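Local structure of putative cytochrome P450 154A1 (Streptomyces coelicolor, 1ODO) at residues Leu191-Arg203 with Glu231-Gly243. The protein belongs to the cytochrome P450 family and holds a haem group, with 4-phenyl-1H-imidazole bound to the haem iron in this structure. Sequence-based numbering, arbitrary orientation.
With PIM (4-phenyl-1H-imidazole), chain C; HEM (protoporphyrin IX containing Fe), chain B.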
ATOM      1  N   LEU A 191      -8.889  -1.122  16.785  1.00 14.17           N
ATOM      2  CA  LEU A 191      -8.125  -0.070  16.129  1.00 14.04           C
ATOM      3  C   LEU A 191      -8.668   1.314  16.482  1.00 14.13           C
ATOM      4  O   LEU A 191      -7.900   2.233  16.779  1.00 14.10           O
ATOM      5  CB  LEU A 191      -8.140  -0.289  14.612  1.00 13.93           C
ATOM      6  CG  LEU A 191      -7.400   0.708  13.712  1.00 14.04           C
ATOM      7  CD1 LEU A 191      -5.979   0.933  14.203  1.00 13.90           C
ATOM      8  CD2 LEU A 191      -7.394   0.167  12.287  1.00 14.30           C
ATOM      9  N   TYR A 192      -9.987   1.470  16.453  1.00 13.77           N
ATOM     10  CA  TYR A 192     -10.581   2.762  16.783  1.00 15.25           C
ATOM     11  C   TYR A 192     -10.284   3.100  18.235  1.00 15.36           C
ATOM     12  O   TYR A 192     -10.147   4.268  18.596  1.00 15.58           O
ATOM     13  CB  TYR A 192     -12.094   2.746  16.547  1.00 16.16           C
ATOM     14  CG  TYR A 192     -12.476   3.084  15.123  1.00 16.78           C
ATOM     15  CD1 TYR A 192     -13.214   2.192  14.346  1.00 16.66           C
ATOM     16  CD2 TYR A 192     -12.099   4.301  14.553  1.00 18.10           C
ATOM     17  CE1 TYR A 192     -13.567   2.504  13.033  1.00 19.58           C
ATOM     18  CE2 TYR A 192     -12.443   4.622  13.243  1.00 17.48           C
ATOM     19  CZ  TYR A 192     -13.178   3.721  12.490  1.00 18.56           C
ATOM     20  OH  TYR A 192     -13.526   4.037  11.199  1.00 16.39           O
ATOM     21  N   GLU A 193     -10.176   2.067  19.063  1.00 15.87           N
ATOM     22  CA  GLU A 193      -9.890   2.265  20.473  1.00 16.96           C
ATOM     23  C   GLU A 193      -8.503   2.881  20.656  1.00 15.88           C
ATOM     24  O   GLU A 193      -8.363   3.893  21.346  1.00 16.92           O
ATOM     25  CB  GLU A 193      -9.991   0.934  21.220  1.00 21.37           C
ATOM     26  CG  GLU A 193      -9.707   1.024  22.708  1.00 26.67           C
ATOM     27  CD  GLU A 193     -10.053  -0.262  23.431  1.00 31.81           C
ATOM     28  OE1 GLU A 193      -9.519  -1.327  23.049  1.00 34.70           O
ATOM     29  OE2 GLU A 193     -10.864  -0.207  24.381  1.00 35.77           O
ATOM     30  N   VAL A 194      -7.478   2.294  20.043  1.00 15.05           N
ATOM     31  CA  VAL A 194      -6.135   2.852  20.188  1.00 16.48           C
ATOM     32  C   VAL A 194      -6.025   4.204  19.487  1.00 15.29           C
ATOM     33  O   VAL A 194      -5.191   5.029  19.854  1.00 14.57           O
ATOM     34  CB  VAL A 194      -5.028   1.897  19.655  1.00 17.54           C
ATOM     35  CG1 VAL A 194      -4.849   0.732  20.620  1.00 19.19           C
ATOM     36  CG2 VAL A 194      -5.379   1.389  18.269  1.00 19.17           C
ATOM     37  N   LEU A 195      -6.867   4.429  18.482  1.00 15.42           N
ATOM     38  CA  LEU A 195      -6.843   5.693  17.758  1.00 15.88           C
ATOM     39  C   LEU A 195      -7.426   6.769  18.668  1.00 16.50           C
ATOM     40  O   LEU A 195      -6.879   7.866  18.775  1.00 14.96           O
ATOM     41  CB  LEU A 195      -7.657   5.603  16.461  1.00 15.28           C
ATOM     42  CG  LEU A 195      -6.970   4.859  15.308  1.00 13.57           C
ATOM     43  CD1 LEU A 195      -7.948   4.685  14.150  1.00 13.50           C
ATOM     44  CD2 LEU A 195      -5.741   5.638  14.859  1.00 13.72           C
ATOM     45  N   ASP A 196      -8.533   6.454  19.334  1.00 17.07           N
ATOM     46  CA  ASP A 196      -9.152   7.423  20.232  1.00 19.36           C
ATOM     47  C   ASP A 196      -8.191   7.776  21.360  1.00 18.63           C
ATOM     48  O   ASP A 196      -8.149   8.917  21.816  1.00 18.39           O
ATOM     49  CB  ASP A 196     -10.455   6.873  20.819  1.00 21.93           C
ATOM     50  CG  ASP A 196     -11.574   6.829  19.803  1.00 23.69           C
ATOM     51  OD1 ASP A 196     -11.529   7.620  18.839  1.00 26.12           O
ATOM     52  OD2 ASP A 196     -12.505   6.018  19.972  1.00 25.17           O
ATOM     53  N   GLN A 197      -7.421   6.788  21.807  1.00 18.57           N
ATOM     54  CA  GLN A 197      -6.456   6.992  22.879  1.00 18.93           C
ATOM     55  C   GLN A 197      -5.342   7.915  22.405  1.00 19.38           C
ATOM     56  O   GLN A 197      -4.857   8.764  23.159  1.00 17.23           O
ATOM     57  CB  GLN A 197      -5.874   5.650  23.327  1.00 21.00           C
ATOM     58  CG  GLN A 197      -6.814   4.834  24.200  1.00 24.50           C
ATOM     59  CD  GLN A 197      -6.287   3.440  24.471  1.00 27.64           C
ATOM     60  OE1 GLN A 197      -5.077   3.222  24.548  1.00 30.75           O
ATOM     61  NE2 GLN A 197      -7.197   2.487  24.632  1.00 31.88           N
ATOM     62  N   LEU A 198      -4.932   7.741  21.152  1.00 17.63           N
ATOM     63  CA  LEU A 198      -3.878   8.567  20.585  1.00 17.77           C
ATOM     64  C   LEU A 198      -4.359  10.013  20.528  1.00 16.91           C
ATOM     65  O   LEU A 198      -3.629  10.935  20.891  1.00 17.84           O
ATOM     66  CB  LEU A 198      -3.522   8.089  19.173  1.00 16.98           C
ATOM     67  CG  LEU A 198      -2.556   8.978  18.378  1.00 18.01           C
ATOM     68  CD1 LEU A 198      -1.234   9.090  19.110  1.00 15.35           C
ATOM     69  CD2 LEU A 198      -2.346   8.389  16.987  1.00 17.84           C
ATOM     70  N   ILE A 199      -5.592  10.197  20.067  1.00 17.53           N
ATOM     71  CA  ILE A 199      -6.191  11.522  19.952  1.00 17.05           C
ATOM     72  C   ILE A 199      -6.248  12.203  21.315  1.00 18.93           C
ATOM     73  O   ILE A 199      -5.930  13.389  21.444  1.00 17.71           O
ATOM     74  CB  ILE A 199      -7.614  11.422  19.351  1.00 16.76           C
ATOM     75  CG1 ILE A 199      -7.515  10.960  17.892  1.00 15.32           C
ATOM     76  CG2 ILE A 199      -8.332  12.764  19.457  1.00 17.01           C
ATOM     77  CD1 ILE A 199      -8.852  10.615  17.242  1.00 16.49           C
ATOM     78  N   ALA A 200      -6.648  11.444  22.331  1.00 19.22           N
ATOM     79  CA  ALA A 200      -6.743  11.978  23.683  1.00 20.48           C
ATOM     80  C   ALA A 200      -5.365  12.418  24.162  1.00 19.95           C
ATOM     81  O   ALA A 200      -5.213  13.503  24.724  1.00 21.43           O
ATOM     82  CB  ALA A 200      -7.317  10.921  24.626  1.00 20.51           C
ATOM     83  N   ALA A 201      -4.362  11.580  23.918  1.00 19.53           N
ATOM     84  CA  ALA A 201      -2.995  11.879  24.325  1.00 19.51           C
ATOM     85  C   ALA A 201      -2.429  13.109  23.623  1.00 20.66           C
ATOM     86  O   ALA A 201      -1.776  13.943  24.256  1.00 21.17           O
ATOM     87  CB  ALA A 201      -2.099  10.676  24.067  1.00 19.52           C
ATOM     88  N   LYS A 202      -2.676  13.225  22.322  1.00 17.76           N
ATOM     89  CA  LYS A 202      -2.173  14.367  21.566  1.00 20.12           C
ATOM     90  C   LYS A 202      -2.943  15.638  21.894  1.00 21.51           C
ATOM     91  O   LYS A 202      -2.410  16.740  21.773  1.00 22.21           O
ATOM     92  CB  LYS A 202      -2.225  14.073  20.065  1.00 18.82           C
ATOM     93  CG  LYS A 202      -1.374  12.873  19.662  1.00 17.64           C
ATOM     94  CD  LYS A 202       0.109  13.070  19.989  1.00 17.94           C
ATOM     95  CE  LYS A 202       0.739  14.179  19.148  1.00 19.33           C
ATOM     96  NZ  LYS A 202       2.222  14.246  19.316  1.00 17.93           N
ATOM     97  N   ARG A 203      -4.199  15.489  22.306  1.00 22.34           N
ATOM     98  CA  ARG A 203      -5.011  16.648  22.655  1.00 23.98           C
ATOM     99  C   ARG A 203      -4.398  17.259  23.906  1.00 24.63           C
ATOM    100  O   ARG A 203      -4.236  18.475  24.012  1.00 25.24           O
ATOM    101  CB  ARG A 203      -6.448  16.239  22.977  1.00 24.36           C
ATOM    102  CG  ARG A 203      -7.398  16.319  21.815  1.00 27.44           C
ATOM    103  CD  ARG A 203      -8.728  16.894  22.268  1.00 28.78           C
ATOM    104  NE  ARG A 203      -9.634  17.075  21.143  1.00 29.96           N
ATOM    105  CZ  ARG A 203     -10.241  16.078  20.513  1.00 31.00           C
ATOM    106  NH1 ARG A 203     -10.042  14.828  20.907  1.00 33.84           N
ATOM    107  NH2 ARG A 203     -11.034  16.330  19.481  1.00 30.62           N
ATOM    108  N   GLU A 231     -14.269  12.160  10.674  1.00 15.85           N
ATOM    109  CA  GLU A 231     -13.242  12.458   9.685  1.00 15.96           C
ATOM    110  C   GLU A 231     -11.877  12.523  10.346  1.00 14.96           C
ATOM    111  O   GLU A 231     -10.870  12.159   9.740  1.00 13.77           O
ATOM    112  CB  GLU A 231     -13.557  13.770   8.969  1.00 16.19           C
ATOM    113  CG  GLU A 231     -14.845  13.703   8.175  1.00 17.26           C
ATOM    114  CD  GLU A 231     -15.224  15.031   7.563  1.00 19.56           C
ATOM    115  OE1 GLU A 231     -14.965  16.069   8.202  1.00 18.08           O
ATOM    116  OE2 GLU A 231     -15.795  15.035   6.455  1.00 20.20           O
ATOM    117  N   LEU A 232     -11.837  12.989  11.591  1.00 14.74           N
ATOM    118  CA  LEU A 232     -10.565  13.074  12.294  1.00 14.59           C
ATOM    119  C   LEU A 232     -10.005  11.679  12.553  1.00 13.32           C
ATOM    120  O   LEU A 232      -8.892  11.361  12.128  1.00 13.42           O
ATOM    121  CB  LEU A 232     -10.716  13.801  13.634  1.00 13.16           C
ATOM    122  CG  LEU A 232      -9.503  13.676  14.571  1.00 13.96           C
ATOM    123  CD1 LEU A 232      -8.260  14.261  13.906  1.00 15.20           C
ATOM    124  CD2 LEU A 232      -9.788  14.393  15.885  1.00 13.92           C
ATOM    125  N   ARG A 233     -10.774  10.844  13.246  1.00 14.37           N
ATOM    126  CA  ARG A 233     -10.305   9.497  13.542  1.00 15.96           C
ATOM    127  C   ARG A 233     -10.088   8.656  12.289  1.00 14.93           C
ATOM    128  O   ARG A 233      -9.127   7.896  12.217  1.00 14.16           O
ATOM    129  CB  ARG A 233     -11.252   8.789  14.533  1.00 18.96           C
ATOM    130  CG  ARG A 233     -12.670   8.551  14.055  1.00 23.84           C
ATOM    131  CD  ARG A 233     -13.663   8.589  15.230  1.00 26.27           C
ATOM    132  NE  ARG A 233     -13.405   7.598  16.280  1.00 26.60           N
ATOM    133  CZ  ARG A 233     -14.053   6.440  16.403  1.00 27.29           C
ATOM    134  NH1 ARG A 233     -15.003   6.107  15.538  1.00 24.76           N
ATOM    135  NH2 ARG A 233     -13.769   5.622  17.413  1.00 24.52           N
ATOM    136  N   ASP A 234     -10.956   8.806  11.293  1.00 14.32           N
ATOM    137  CA  ASP A 234     -10.815   8.038  10.060  1.00 13.67           C
ATOM    138  C   ASP A 234      -9.615   8.486   9.230  1.00 12.76           C
ATOM    139  O   ASP A 234      -9.007   7.681   8.525  1.00 12.00           O
ATOM    140  CB  ASP A 234     -12.107   8.111   9.239  1.00 13.39           C
ATOM    141  CG  ASP A 234     -13.219   7.265   9.837  1.00 15.67           C
ATOM    142  OD1 ASP A 234     -12.984   6.627  10.890  1.00 14.70           O
ATOM    143  OD2 ASP A 234     -14.326   7.230   9.259  1.00 15.96           O
ATOM    144  N   THR A 235      -9.271   9.768   9.298  1.00 12.98           N
ATOM    145  CA  THR A 235      -8.126  10.259   8.542  1.00 12.78           C
ATOM    146  C   THR A 235      -6.879   9.731   9.254  1.00 12.27           C
ATOM    147  O   THR A 235      -5.899   9.342   8.616  1.00 12.13           O
ATOM    148  CB  THR A 235      -8.093  11.793   8.487  1.00 11.64           C
ATOM    149  OG1 THR A 235      -9.217  12.257   7.729  1.00 14.19           O
ATOM    150  CG2 THR A 235      -6.806  12.283   7.827  1.00 12.65           C
ATOM    151  N   LEU A 236      -6.921   9.700  10.584  1.00 12.50           N
ATOM    152  CA  LEU A 236      -5.776   9.200  11.339  1.00 11.44           C
ATOM    153  C   LEU A 236      -5.616   7.705  11.072  1.00  9.85           C
ATOM    154  O   LEU A 236      -4.502   7.203  10.962  1.00 11.26           O
ATOM    155  CB  LEU A 236      -5.964   9.442  12.838  1.00 11.98           C
ATOM    156  CG  LEU A 236      -5.827  10.902  13.274  1.00 14.47           C
ATOM    157  CD1 LEU A 236      -6.062  11.007  14.776  1.00 15.90           C
ATOM    158  CD2 LEU A 236      -4.438  11.417  12.917  1.00 14.84           C
ATOM    159  N   LEU A 237      -6.735   6.997  10.966  1.00 10.16           N
ATOM    160  CA  LEU A 237      -6.704   5.559  10.709  1.00 11.16           C
ATOM    161  C   LEU A 237      -5.983   5.321   9.384  1.00 10.94           C
ATOM    162  O   LEU A 237      -5.107   4.461   9.282  1.00 11.25           O
ATOM    163  CB  LEU A 237      -8.134   5.004  10.647  1.00 11.20           C
ATOM    164  CG  LEU A 237      -8.308   3.488  10.474  1.00 11.74           C
ATOM    165  CD1 LEU A 237      -9.669   3.072  11.000  1.00 11.30           C
ATOM    166  CD2 LEU A 237      -8.147   3.095   9.010  1.00 11.84           C
ATOM    167  N   LEU A 238      -6.360   6.099   8.377  1.00 10.83           N
ATOM    168  CA  LEU A 238      -5.766   5.994   7.049  1.00 11.14           C
ATOM    169  C   LEU A 238      -4.264   6.261   7.055  1.00 10.87           C
ATOM    170  O   LEU A 238      -3.478   5.469   6.531  1.00 10.38           O
ATOM    171  CB  LEU A 238      -6.444   6.990   6.099  1.00 10.62           C
ATOM    172  CG  LEU A 238      -5.786   7.224   4.733  1.00 12.58           C
ATOM    173  CD1 LEU A 238      -5.773   5.931   3.921  1.00 10.90           C
ATOM    174  CD2 LEU A 238      -6.562   8.299   3.981  1.00 12.21           C
ATOM    175  N   MET A 239      -3.864   7.381   7.646  1.00 12.00           N
ATOM    176  CA  MET A 239      -2.450   7.737   7.697  1.00 12.84           C
ATOM    177  C   MET A 239      -1.596   6.759   8.493  1.00 13.38           C
ATOM    178  O   MET A 239      -0.492   6.416   8.075  1.00 12.95           O
ATOM    179  CB  MET A 239      -2.286   9.152   8.250  1.00 12.97           C
ATOM    180  CG  MET A 239      -3.097  10.200   7.488  1.00 15.36           C
ATOM    181  SD  MET A 239      -2.804  10.163   5.702  1.00 21.09           S
ATOM    182  CE  MET A 239      -1.068  10.511   5.682  1.00 16.90           C
ATOM    183  N   ILE A 240      -2.095   6.314   9.641  1.00 13.43           N
ATOM    184  CA  ILE A 240      -1.340   5.373  10.456  1.00 14.76           C
ATOM    185  C   ILE A 240      -1.252   4.014   9.762  1.00 13.50           C
ATOM    186  O   ILE A 240      -0.186   3.403   9.723  1.00 13.81           O
ATOM    187  CB  ILE A 240      -1.982   5.212  11.853  1.00 17.89           C
ATOM    188  CG1 ILE A 240      -1.795   6.510  12.643  1.00 19.97           C
ATOM    189  CG2 ILE A 240      -1.361   4.025  12.592  1.00 19.42           C
ATOM    190  CD1 ILE A 240      -2.493   6.533  13.974  1.00 23.89           C
ATOM    191  N   SER A 241      -2.364   3.544   9.204  1.00 13.29           N
ATOM    192  CA  SER A 241      -2.364   2.253   8.521  1.00 13.11           C
ATOM    193  C   SER A 241      -1.434   2.275   7.312  1.00 14.48           C
ATOM    194  O   SER A 241      -0.702   1.317   7.059  1.00 13.44           O
ATOM    195  CB  SER A 241      -3.775   1.886   8.064  1.00 13.69           C
ATOM    196  OG  SER A 241      -4.638   1.700   9.170  1.00 17.01           O
ATOM    197  N   ALA A 242      -1.463   3.374   6.563  1.00 14.47           N
ATOM    198  CA  ALA A 242      -0.619   3.503   5.383  1.00 15.51           C
ATOM    199  C   ALA A 242       0.863   3.491   5.745  1.00 16.83           C
ATOM    200  O   ALA A 242       1.689   2.970   4.997  1.00 18.57           O
ATOM    201  CB  ALA A 242      -0.963   4.784   4.643  1.00 13.98           C
ATOM    202  N   GLY A 243       1.202   4.060   6.896  1.00 17.05           N
ATOM    203  CA  GLY A 243       2.592   4.087   7.309  1.00 16.72           C
ATOM    204  C   GLY A 243       3.090   2.803   7.950  1.00 17.77           C
ATOM    205  O   GLY A 243       4.282   2.508   7.907  1.00 18.45           O
TER
HETATM  206  N1  PIM C1408      -2.012   2.021   2.504  1.00 12.63           N
HETATM  207  C2  PIM C1408      -1.044   2.628   1.721  1.00 12.66           C
HETATM  208  N3  PIM C1408      -1.560   3.589   1.139  1.00 14.45           N
HETATM  209  C4  PIM C1408      -2.837   3.697   1.463  1.00 13.52           C
HETATM  210  C5  PIM C1408      -3.146   2.721   2.322  1.00 11.80           C
HETATM  211  C6  PIM C1408      -4.444   2.386   3.006  1.00 12.74           C
HETATM  212  C7  PIM C1408      -4.393   1.734   4.281  1.00 13.84           C
HETATM  213  C8  PIM C1408      -5.638   1.409   4.943  1.00 15.35           C
HETATM  214  C9  PIM C1408      -6.857   1.749   4.307  1.00 13.51           C
HETATM  215  C10 PIM C1408      -6.896   2.397   3.044  1.00 14.94           C
HETATM  216  C11 PIM C1408      -5.652   2.703   2.417  1.00 12.69           C
HETATM  217  CHA HEM B1407      -3.698   5.915  -1.467  1.00 13.23           C
HETATM  218  CHB HEM B1407      -0.827   7.499   2.061  1.00 10.62           C
HETATM  219  CHC HEM B1407       2.486   4.200   0.856  1.00 11.97           C
HETATM  220  CHD HEM B1407      -0.400   2.618  -2.644  1.00 10.84           C
HETATM  221  C1A HEM B1407      -3.221   6.658  -0.414  1.00 11.83           C
HETATM  222  C2A HEM B1407      -3.913   7.759   0.248  1.00 12.21           C
HETATM  223  C3A HEM B1407      -3.117   8.197   1.234  1.00 12.56           C
HETATM  224  C4A HEM B1407      -1.903   7.393   1.218  1.00 11.45           C
HETATM  225  CMA HEM B1407      -3.393   9.336   2.231  1.00 12.77           C
HETATM  226  CAA HEM B1407      -5.310   8.279  -0.156  1.00 11.43           C
HETATM  227  CBA HEM B1407      -5.204   9.282  -1.319  1.00 13.19           C
HETATM  228  CGA HEM B1407      -6.530   9.855  -1.817  1.00 12.61           C
HETATM  229  O1A HEM B1407      -7.528   9.051  -1.799  1.00 11.97           O
HETATM  230  O2A HEM B1407      -6.554  11.022  -2.203  1.00 13.65           O
HETATM  231  C1B HEM B1407       0.315   6.744   2.052  1.00 10.88           C
HETATM  232  C2B HEM B1407       1.414   6.909   2.988  1.00 12.30           C
HETATM  233  C3B HEM B1407       2.355   5.980   2.653  1.00 12.00           C
HETATM  234  C4B HEM B1407       1.849   5.240   1.519  1.00 10.76           C
HETATM  235  CMB HEM B1407       1.451   7.951   4.125  1.00 12.41           C
HETATM  236  CAB HEM B1407       3.721   5.704   3.311  1.00 11.92           C
HETATM  237  CBB HEM B1407       4.731   6.856   3.184  1.00 17.57           C
HETATM  238  C1C HEM B1407       1.982   3.482  -0.220  1.00 10.22           C
HETATM  239  C2C HEM B1407       2.695   2.377  -0.879  1.00 10.85           C
HETATM  240  C3C HEM B1407       1.882   1.927  -1.862  1.00  9.99           C
HETATM  241  C4C HEM B1407       0.686   2.742  -1.820  1.00 10.72           C
HETATM  242  CMC HEM B1407       4.112   1.887  -0.446  1.00  8.45           C
HETATM  243  CAC HEM B1407       2.066   0.777  -2.887  1.00 10.21           C
HETATM  244  CBC HEM B1407       3.407   0.713  -3.628  1.00  9.07           C
HETATM  245  C1D HEM B1407      -1.549   3.359  -2.639  1.00 12.34           C
HETATM  246  C2D HEM B1407      -2.676   3.173  -3.523  1.00 12.80           C
HETATM  247  C3D HEM B1407      -3.611   4.093  -3.189  1.00 12.54           C
HETATM  248  C4D HEM B1407      -3.060   4.868  -2.100  1.00 13.26           C
HETATM  249  CMD HEM B1407      -2.757   2.093  -4.621  1.00 12.79           C
HETATM  250  CAD HEM B1407      -4.998   4.249  -3.832  1.00 16.04           C
HETATM  251  CBD HEM B1407      -5.070   4.789  -5.265  1.00 17.12           C
HETATM  252  CGD HEM B1407      -6.530   4.775  -5.664  1.00 16.08           C
HETATM  253  O1D HEM B1407      -6.908   3.951  -6.506  1.00 14.98           O
HETATM  254  O2D HEM B1407      -7.278   5.584  -5.068  1.00 17.29           O
HETATM  255  NA  HEM B1407      -2.002   6.466   0.193  1.00 11.11           N
HETATM  256  NB  HEM B1407       0.602   5.710   1.166  1.00 10.62           N
HETATM  257  NC  HEM B1407       0.763   3.687  -0.817  1.00 10.01           N
HETATM  258  ND  HEM B1407      -1.797   4.407  -1.756  1.00 11.20           N
HETATM  259 FE   HEM B1407      -0.612   5.070  -0.324  1.00 11.03          FE
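The Y192 ring lies between R233 and L237. The R233 guanidinium lies over one face, offset toward the rim, its plane 17° from that of the ring, and Y192 CD2 sits over the guanidinium centre, 3.4 Å from R233 CZ. The opposite face takes a CH-pi contact from L237 CD1, 4.2 Å from the ring centroid. D234 OD1 lies at the ring edge and accepts a 2.7 Å hydrogen bond from Y192 OH, which reaches it from above the D234 carboxylate plane; D234 OD2 is hydrogen-bonded to E85 N. The edge of the R233 guanidinium meets D196 in a side-on, nearly coplanar salt bridge. R233 NE gives to D196 OD1 at 3.2 Å, R233 NH2 to D196 OD2 at 2.9 Å. These bonds and the face contact fix the rotation of the guanidinium. The R233 chain, bent at chi2 and again at chi3 (-59°), turns it back onto Y192.

The remaining packing is mostly apolar. L195 is a knob among R233, L236, L237 and I240. L198 CD2 and I240 CD1 meet tip to tip at 3.5 Å, and I199 CG1 presses on L236 CD1 at 3.4 Å.

The axes of segments 191-203 and 231-243 come within 10.1 Å and make an angle of 107°. The segments belong to helices 181-204 and 229-244. L238, M239 and A242 of helix 229-244 line the haem pocket, on the side turned from this contact. Helix 161-175 packs on L191 and L195, and helix 147-157 on L236.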